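Local coordinates for molybdenum-binding-protein (Azotobacter vinelandii, PDB 1H9M) that binds molybdate at several sites of its trimer and probably serves in molybdate homeostasis in the cytoplasm, at residues Glu45-Ser49 / Leu50-Ala54; Ile91-Ala95 / Val96-Val100; Ala132-Ala136 / Ser137-Leu141. All blocks are in the same frame, centred on the assembly; numbering follows the deposited sequence. Where two conformers were deposited one is given.

Interaction 1 of 3, residues Glu45-Ser49 / Leu50-Ala54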
loop_
_atom_site.group_PDB
_atom_site.type_symbol
_atom_site.label_atom_id
_atom_site.label_comp_id
_atom_site.label_asym_id
_atom_site.label_seq_id
_atom_site.Cartn_x
_atom_site.Cartn_y
_atom_site.Cartn_z
ATOM N N GLU A 45 -11.170 -7.185 13.976
ATOM C CA GLU A 45 -12.452 -7.721 13.493
ATOM C C GLU A 45 -12.241 -8.799 12.442
ATOM O O GLU A 45 -12.797 -9.915 12.524
ATOM C CB GLU A 45 -13.299 -6.535 13.029
ATOM C CG GLU A 45 -14.564 -6.935 12.284
ATOM C CD GLU A 45 -15.566 -7.671 13.153
ATOM O OE1 GLU A 45 -15.329 -7.765 14.370
ATOM O OE2 GLU A 45 -16.591 -8.159 12.625
ATOM N N SER A 46 -11.244 -8.617 11.524
ATOM C CA SER A 46 -10.953 -9.734 10.601
ATOM C C SER A 46 -10.331 -10.907 11.284
ATOM O O SER A 46 -10.577 -12.080 10.931
ATOM C CB SER A 46 -9.994 -9.220 9.478
ATOM O OG SER A 46 -10.778 -8.445 8.595
ATOM N N ALA A 47 -9.338 -10.694 12.184
ATOM C CA ALA A 47 -8.696 -11.817 12.868
ATOM C C ALA A 47 -9.795 -12.646 13.579
ATOM O O ALA A 47 -9.702 -13.855 13.446
ATOM C CB ALA A 47 -7.722 -11.269 13.900
ATOM N N ARG A 48 -10.750 -12.000 14.181
ATOM C CA ARG A 48 -11.814 -12.747 14.883
ATOM C C ARG A 48 -12.805 -13.371 13.931
ATOM O O ARG A 48 -13.211 -14.522 14.137
ATOM C CB ARG A 48 -12.459 -11.760 15.880
ATOM C CG ARG A 48 -11.315 -11.493 16.864
ATOM C CD ARG A 48 -11.647 -11.218 18.304
ATOM N NE ARG A 48 -12.505 -10.056 18.404
ATOM C CZ ARG A 48 -12.505 -9.123 19.335
ATOM N NH1 ARG A 48 -11.666 -9.129 20.368
ATOM N NH2 ARG A 48 -13.395 -8.135 19.225
ATOM N N SER A 49 -13.178 -12.650 12.881
ATOM C CA SER A 49 -14.123 -13.187 11.891
ATOM C C SER A 49 -13.577 -14.409 11.180
ATOM O O SER A 49 -14.236 -15.465 11.035
ATOM C CB SER A 49 -14.448 -12.118 10.853
ATOM O OG SER A 49 -15.426 -12.686 9.999
ATOM N N LEU A 50 -12.303 -14.412 10.815
ATOM C CA LEU A 50 -11.610 -15.521 10.178
ATOM C C LEU A 50 -11.243 -16.640 11.154
ATOM O O LEU A 50 -10.611 -17.583 10.753
ATOM C CB LEU A 50 -10.308 -14.999 9.513
ATOM C CG LEU A 50 -10.624 -14.123 8.242
ATOM C CD1 LEU A 50 -9.292 -13.716 7.613
ATOM C CD2 LEU A 50 -11.375 -14.911 7.215
ATOM N N GLN A 51 -11.490 -16.416 12.431
ATOM C CA GLN A 51 -11.094 -17.340 13.507
ATOM C C GLN A 51 -9.632 -17.684 13.514
ATOM O O GLN A 51 -9.201 -18.829 13.690
ATOM C CB GLN A 51 -12.003 -18.577 13.471
ATOM C CG GLN A 51 -13.479 -18.150 13.540
ATOM C CD GLN A 51 -14.395 -19.364 13.469
ATOM O OE1 GLN A 51 -14.532 -20.081 14.454
ATOM N NE2 GLN A 51 -15.008 -19.607 12.324
ATOM N N LEU A 52 -8.741 -16.668 13.307
ATOM C CA LEU A 52 -7.301 -16.901 13.303
ATOM C C LEU A 52 -6.793 -17.286 14.697
ATOM O O LEU A 52 -7.327 -16.902 15.747
ATOM C CB LEU A 52 -6.563 -15.647 12.838
ATOM C CG LEU A 52 -6.992 -15.245 11.422
ATOM C CD1 LEU A 52 -6.356 -13.881 11.069
ATOM C CD2 LEU A 52 -6.731 -16.272 10.313
ATOM N N ALA A 53 -6.090 -18.414 14.617
ATOM C CA ALA A 53 -5.438 -18.943 15.817
ATOM C C ALA A 53 -4.220 -19.737 15.386
ATOM O O ALA A 53 -4.094 -20.190 14.236
ATOM C CB ALA A 53 -6.401 -19.909 16.532
ATOM N N ALA A 54 -3.319 -19.960 16.355
ATOM C CA ALA A 54 -2.146 -20.772 16.060
ATOM C C ALA A 54 -2.587 -22.102 15.449
ATOM O O ALA A 54 -3.472 -22.773 15.973
ATOM C CB ALA A 54 -1.344 -21.020 17.328
#
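The peptide group of Arg-48 receives Gln-51 over one face: Gln-51 N bonds to Arg-48 O at 3.1 Å, from 72° out of the carbonyl plane. The carbonyl of Ala-47 is met differently, almost head-on, by Leu-52 N, with its O at 3.0 Å. That of Ser-46 takes Leu-50 N at 2.9 Å to its O, with the donor moderately tilted from the plane. This last bond is still an ordinary helical one. The other two close a Schellman motif at the end of helix 44-49, and Gln-51 turns the chain with a positive phi of 55°.

The motif brings Leu-52 back against Ala-47. Leu-52 has CG anti to the carbonyl carbon (chi1 -60°), and this lays CD1 alongside Ala-47, 3.6 Å from Ala-47 CA and 4.1 Å from Ala-47 CB. The CB of Leu-50 packs at 3.3 Å from Ser-46 O. Beyond, Leu-50 and Leu-52 reach Val-143, and Leu-52 also touches Val-28.

Ser-46 sits one turn back from the helix end. Its OG has its own partners: a molybdate oxygen and Ser-79 O of the second subunit. The contact thus ends the helix with the carbonyls of Ser-46, Ala-47 and Arg-48 all bonded, while Leu-50 and Leu-52 pack on the buried side of the turn and Gln-51 stays exposed.

Interaction 2 of 3, residues Ile91-Ala95 / Val96-Val100; sequences IETGA and VNAEV. With MOO (molybdate ion), chain C.
Residues Ile-91 to Thr-93 and Asn-97 to Val-100 form an antiparallel hairpin, with strand axes 4.6 Å apart at an angle of 164°. Glu-92 and Glu-99 are its hydrogen-bonded pair, each N bonding to the other's O at 2.8 Å. Gly-94 N to Asn-97 O, also 2.8 Å, closes the turn.

Both glutamates extend from the same face. Each has CG anti to the backbone N and an extended chain, which brings the carboxylates together, nearly parallel, with Glu-92 OE1 3.9 Å from Glu-99 OE1. These like charges probably repel; Arg-9 packs on Glu-99 and may ease this. On the other face, Ile-91 CG2 packs 4.2 Å from Ala-98 CB and also touches Val-100.

The turn binds molybdate. Its O2 is gripped by three backbone N-H groups, with Ala-95 N and Val-96 N each at 2.9 Å and Asn-97 N slightly farther. Asn-97 ND2 gives O1 an almost straight bond of 2.9 Å (177°). Asn-97 ND2 of both other subunits bonds the same ion, so the trimer shares the site.

Strand 97-104 pairs on its far edge with strand 109-115, through Ala-98 with Val-114 and Val-100 with Ser-112. Val-119 of helix 116-121 covers Ala-98 and Val-100, and Leu-124 meets Ile-91.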
loop_
_atom_site.group_PDB
_atom_site.type_symbol
_atom_site.label_atom_id
_atom_site.label_comp_id
_atom_site.label_asym_id
_atom_site.label_seq_id
_atom_site.Cartn_x
_atom_site.Cartn_y
_atom_site.Cartn_z
ATOM N N ILE A 91 12.310 -11.224 -15.689
ATOM C CA ILE A 91 12.018 -9.794 -15.734
ATOM C C ILE A 91 11.202 -9.512 -16.997
ATOM O O ILE A 91 11.581 -9.903 -18.107
ATOM C CB ILE A 91 13.218 -8.865 -15.674
ATOM C CG1 ILE A 91 14.077 -9.184 -14.436
ATOM C CG2 ILE A 91 12.817 -7.393 -15.600
ATOM C CD1 ILE A 91 15.279 -8.297 -14.239
ATOM N N GLU A 92 10.043 -8.884 -16.758
ATOM C CA GLU A 92 9.266 -8.447 -17.923
ATOM C C GLU A 92 9.253 -6.916 -17.892
ATOM O O GLU A 92 8.626 -6.388 -16.965
ATOM C CB GLU A 92 7.874 -9.017 -17.953
ATOM C CG GLU A 92 7.258 -8.620 -19.299
ATOM C CD GLU A 92 5.860 -9.156 -19.479
ATOM O OE1 GLU A 92 5.321 -9.790 -18.549
ATOM O OE2 GLU A 92 5.318 -8.922 -20.576
ATOM N N THR A 93 9.902 -6.267 -18.859
ATOM C CA THR A 93 9.971 -4.814 -18.825
ATOM C C THR A 93 8.833 -4.173 -19.595
ATOM O O THR A 93 8.367 -4.738 -20.599
ATOM C CB THR A 93 11.346 -4.329 -19.295
ATOM O OG1 THR A 93 12.336 -4.854 -18.400
ATOM C CG2 THR A 93 11.497 -2.824 -19.270
ATOM N N GLY A 94 8.244 -3.118 -19.026
ATOM C CA GLY A 94 7.149 -2.415 -19.695
ATOM C C GLY A 94 7.774 -1.086 -20.172
ATOM O O GLY A 94 8.859 -1.110 -20.771
ATOM N N ALA A 95 7.067 0.005 -19.999
ATOM C CA ALA A 95 7.526 1.324 -20.427
ATOM C C ALA A 95 8.270 2.085 -19.314
ATOM O O ALA A 95 9.420 2.526 -19.438
ATOM C CB ALA A 95 6.280 2.126 -20.775
ATOM N N VAL A 96 7.558 2.222 -18.177
ATOM C CA VAL A 96 8.099 2.860 -16.974
ATOM C C VAL A 96 8.209 1.894 -15.789
ATOM O O VAL A 96 8.963 2.186 -14.844
ATOM C CB VAL A 96 7.432 4.179 -16.513
ATOM C CG1 VAL A 96 7.643 5.163 -17.727
ATOM C CG2 VAL A 96 5.969 3.996 -16.199
ATOM N N ASN A 97 7.523 0.771 -15.859
ATOM C CA ASN A 97 7.621 -0.250 -14.799
ATOM C C ASN A 97 8.055 -1.604 -15.372
ATOM O O ASN A 97 8.169 -1.792 -16.617
ATOM C CB ASN A 97 6.191 -0.478 -14.257
ATOM C CG ASN A 97 5.867 0.729 -13.345
ATOM O OD1 ASN A 97 6.609 1.079 -12.406
ATOM N ND2 ASN A 97 4.751 1.373 -13.645
ATOM N N ALA A 98 8.495 -2.501 -14.491
ATOM C CA ALA A 98 8.934 -3.817 -14.858
ATOM C C ALA A 98 8.490 -4.845 -13.807
ATOM O O ALA A 98 8.511 -4.507 -12.624
ATOM C CB ALA A 98 10.476 -3.962 -14.885
ATOM N N GLU A 99 8.079 -6.030 -14.235
ATOM C CA GLU A 99 7.589 -7.053 -13.303
ATOM C C GLU A 99 8.746 -8.015 -13.067
ATOM O O GLU A 99 9.287 -8.587 -14.034
ATOM C CB GLU A 99 6.373 -7.771 -13.906
ATOM C CG GLU A 99 5.721 -8.857 -13.075
ATOM C CD GLU A 99 4.440 -9.400 -13.714
ATOM O OE1 GLU A 99 4.161 -9.041 -14.879
ATOM O OE2 GLU A 99 3.682 -10.178 -13.105
ATOM N N VAL A 100 9.196 -8.098 -11.853
ATOM C CA VAL A 100 10.346 -8.960 -11.506
ATOM C C VAL A 100 9.857 -10.153 -10.714
ATOM O O VAL A 100 9.258 -9.965 -9.642
ATOM C CB VAL A 100 11.366 -8.176 -10.698
ATOM C CG1 VAL A 100 12.587 -9.047 -10.314
ATOM C CG2 VAL A 100 11.903 -6.958 -11.436
HETATM MO MO MOO C . 3.464 0.679 -17.642
HETATM O O1 MOO C . 3.134 0.542 -15.914
HETATM O O2 MOO C . 5.198 0.585 -17.860
#

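Interaction 3 of 3, residues Ala132-Ala136 / Ser137-Leu141. With MOO (molybdate ion), chain F.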
loop_
_atom_site.group_PDB
_atom_site.type_symbol
_atom_site.label_atom_id
_atom_site.label_comp_id
_atom_site.label_asym_id
_atom_site.label_seq_id
_atom_site.Cartn_x
_atom_site.Cartn_y
_atom_site.Cartn_z
ATOM N N ALA A 132 12.985 -9.796 -1.358
ATOM C CA ALA A 132 11.663 -9.114 -1.512
ATOM C C ALA A 132 11.380 -8.587 -0.106
ATOM O O ALA A 132 11.534 -9.318 0.855
ATOM C CB ALA A 132 10.620 -10.121 -1.918
ATOM N N VAL A 133 10.942 -7.327 -0.037
ATOM C CA VAL A 133 10.652 -6.690 1.266
ATOM C C VAL A 133 9.186 -6.284 1.293
ATOM O O VAL A 133 8.763 -5.591 0.375
ATOM C CB VAL A 133 11.552 -5.449 1.448
ATOM C CG1 VAL A 133 11.179 -4.704 2.713
ATOM C CG2 VAL A 133 13.026 -5.852 1.494
ATOM N N ILE A 134 8.452 -6.773 2.315
ATOM C CA ILE A 134 6.997 -6.455 2.357
ATOM C C ILE A 134 6.625 -6.043 3.777
ATOM O O ILE A 134 6.963 -6.647 4.782
ATOM C CB ILE A 134 6.188 -7.716 2.033
ATOM C CG1 ILE A 134 6.666 -8.375 0.736
ATOM C CG2 ILE A 134 4.684 -7.413 1.919
ATOM C CD1 ILE A 134 6.125 -9.764 0.500
ATOM N N LYS A 135 6.078 -4.797 3.863
ATOM C CA LYS A 135 5.607 -4.300 5.156
ATOM C C LYS A 135 4.447 -5.161 5.599
ATOM O O LYS A 135 3.539 -5.571 4.865
ATOM C CB LYS A 135 5.098 -2.850 4.849
ATOM C CG LYS A 135 5.059 -2.044 6.173
ATOM C CD LYS A 135 4.762 -0.567 5.898
ATOM C CE LYS A 135 4.234 0.046 7.191
ATOM N NZ LYS A 135 5.288 0.466 8.146
ATOM N N ALA A 136 4.384 -5.395 6.948
ATOM C CA ALA A 136 3.356 -6.244 7.529
ATOM C C ALA A 136 1.932 -5.781 7.247
ATOM O O ALA A 136 0.998 -6.591 7.080
ATOM C CB ALA A 136 3.434 -6.446 9.060
ATOM N N SER A 137 1.730 -4.470 7.117
ATOM C CA SER A 137 0.410 -3.931 6.851
ATOM C C SER A 137 -0.019 -4.071 5.408
ATOM O O SER A 137 -1.169 -3.673 5.089
ATOM C CB SER A 137 0.372 -2.460 7.335
ATOM O OG SER A 137 1.386 -1.744 6.667
ATOM N N ASN A 138 0.817 -4.637 4.552
ATOM C CA ASN A 138 0.456 -4.821 3.133
ATOM C C ASN A 138 0.191 -6.309 2.837
ATOM O O ASN A 138 0.508 -6.803 1.756
ATOM C CB ASN A 138 1.589 -4.373 2.241
ATOM C CG ASN A 138 1.712 -2.837 2.328
ATOM O OD1 ASN A 138 2.870 -2.397 2.305
ATOM N ND2 ASN A 138 0.575 -2.164 2.442
ATOM N N VAL A 139 -0.104 -7.084 3.895
ATOM C CA VAL A 139 -0.419 -8.483 3.638
ATOM C C VAL A 139 -1.870 -8.813 3.918
ATOM O O VAL A 139 -2.307 -8.603 5.091
ATOM C CB VAL A 139 0.476 -9.382 4.495
ATOM C CG1 VAL A 139 0.199 -10.894 4.214
ATOM C CG2 VAL A 139 1.971 -9.124 4.234
ATOM N N ILE A 140 -2.578 -9.323 2.932
ATOM C CA ILE A 140 -3.975 -9.734 3.181
ATOM C C ILE A 140 -3.927 -11.220 3.519
ATOM O O ILE A 140 -3.125 -11.993 3.014
ATOM C CB ILE A 140 -4.767 -9.464 1.903
ATOM C CG1 ILE A 140 -5.014 -7.955 1.771
ATOM C CG2 ILE A 140 -6.101 -10.245 1.973
ATOM C CD1 ILE A 140 -5.483 -7.606 0.318
ATOM N N LEU A 141 -4.806 -11.634 4.502
ATOM C CA LEU A 141 -4.782 -13.081 4.764
ATOM C C LEU A 141 -6.112 -13.654 4.295
ATOM O O LEU A 141 -7.151 -13.019 4.188
ATOM C CB LEU A 141 -4.797 -13.293 6.296
ATOM C CG LEU A 141 -3.469 -12.811 6.907
ATOM C CD1 LEU A 141 -3.538 -13.074 8.467
ATOM C CD2 LEU A 141 -2.245 -13.414 6.286
HETATM MO MO MOO F . 6.340 -2.961 9.598
HETATM O O1 MOO F . 6.356 -4.436 8.671
HETATM O O2 MOO F . 7.206 -1.583 8.867
HETATM O O3 MOO F . 4.641 -2.360 9.635
HETATM O O4 MOO F . 6.718 -3.175 11.335
HETATM O O HOH W 1 5.312 -3.301 1.513
#
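Ile-134 lays its CG2 against Val-139 CG2 at 4.0 Å, and the two side chains cross at about a right angle. Val-62 of strand 57-62 packs on both. Between them the chain bends through a tight turn. Asn-138 N bonds to Lys-135 O at 2.9 Å, coming from above the carbonyl plane, and Ala-136 and Ser-137 take the corner positions of a type I turn. A weak bond follows, Val-139 N to Ala-136 O at 3.4 Å.

Asn-138 folds its amide back over the start of the turn, with CG anti to the carbonyl carbon (chi1 -70°). Its OD1 reaches Lys-135 CB and accepts from a water at 2.7 Å. That water in turn accepts from Lys-135 N at 2.9 Å, so it ties the side chain to the end of the strand.

The turn joins two sheets. Strand 129-134 belongs to the sheet of the second TOBE domain, but strand 140-143 pairs with strand 57-62 in the sheet of the first. The chain thus crosses between the two OB-type domains here.

The turn also faces a molybdate. Ala-136 N points straight at its O1 (2.8 Å, 172°). Lys-135 has two conformers, so its place at the ion is less certain. In the one given it runs along the Ser-137 hydroxyl and bends at its end (chi4 83°), with NZ 2.9 Å from molybdate O2. In the third subunit, Val-139 O and Val-41 O also accept from this NZ. Ser-79 OG and Arg-81 N bind the same ion, as do Thr-43 OG1 and Ser-46 OG of the third subunit.

In the fold
Interactions 1 and 3 touch within the chain: Leu-52 CD1 packs on Leu-141 CD1 at 3.9 Å, with the centres about 17 Å apart. Both kinds of contact also contribute to one kind of molybdate site. The turn of interaction 3 binds an ion, and Ser-46 of the third subunit, the counterpart of the serine in interaction 1, binds the same ion. Interaction 2 lies at the other end of the molecule, its centre about 36 Å from interaction 1 and about 21 Å from interaction 3. Strands 82-93 and 129-134 are neighbours in one sheet, which links interactions 2 and 3. The ion at interaction 2 is a different one, gathered by the same asparagine of all three subunits.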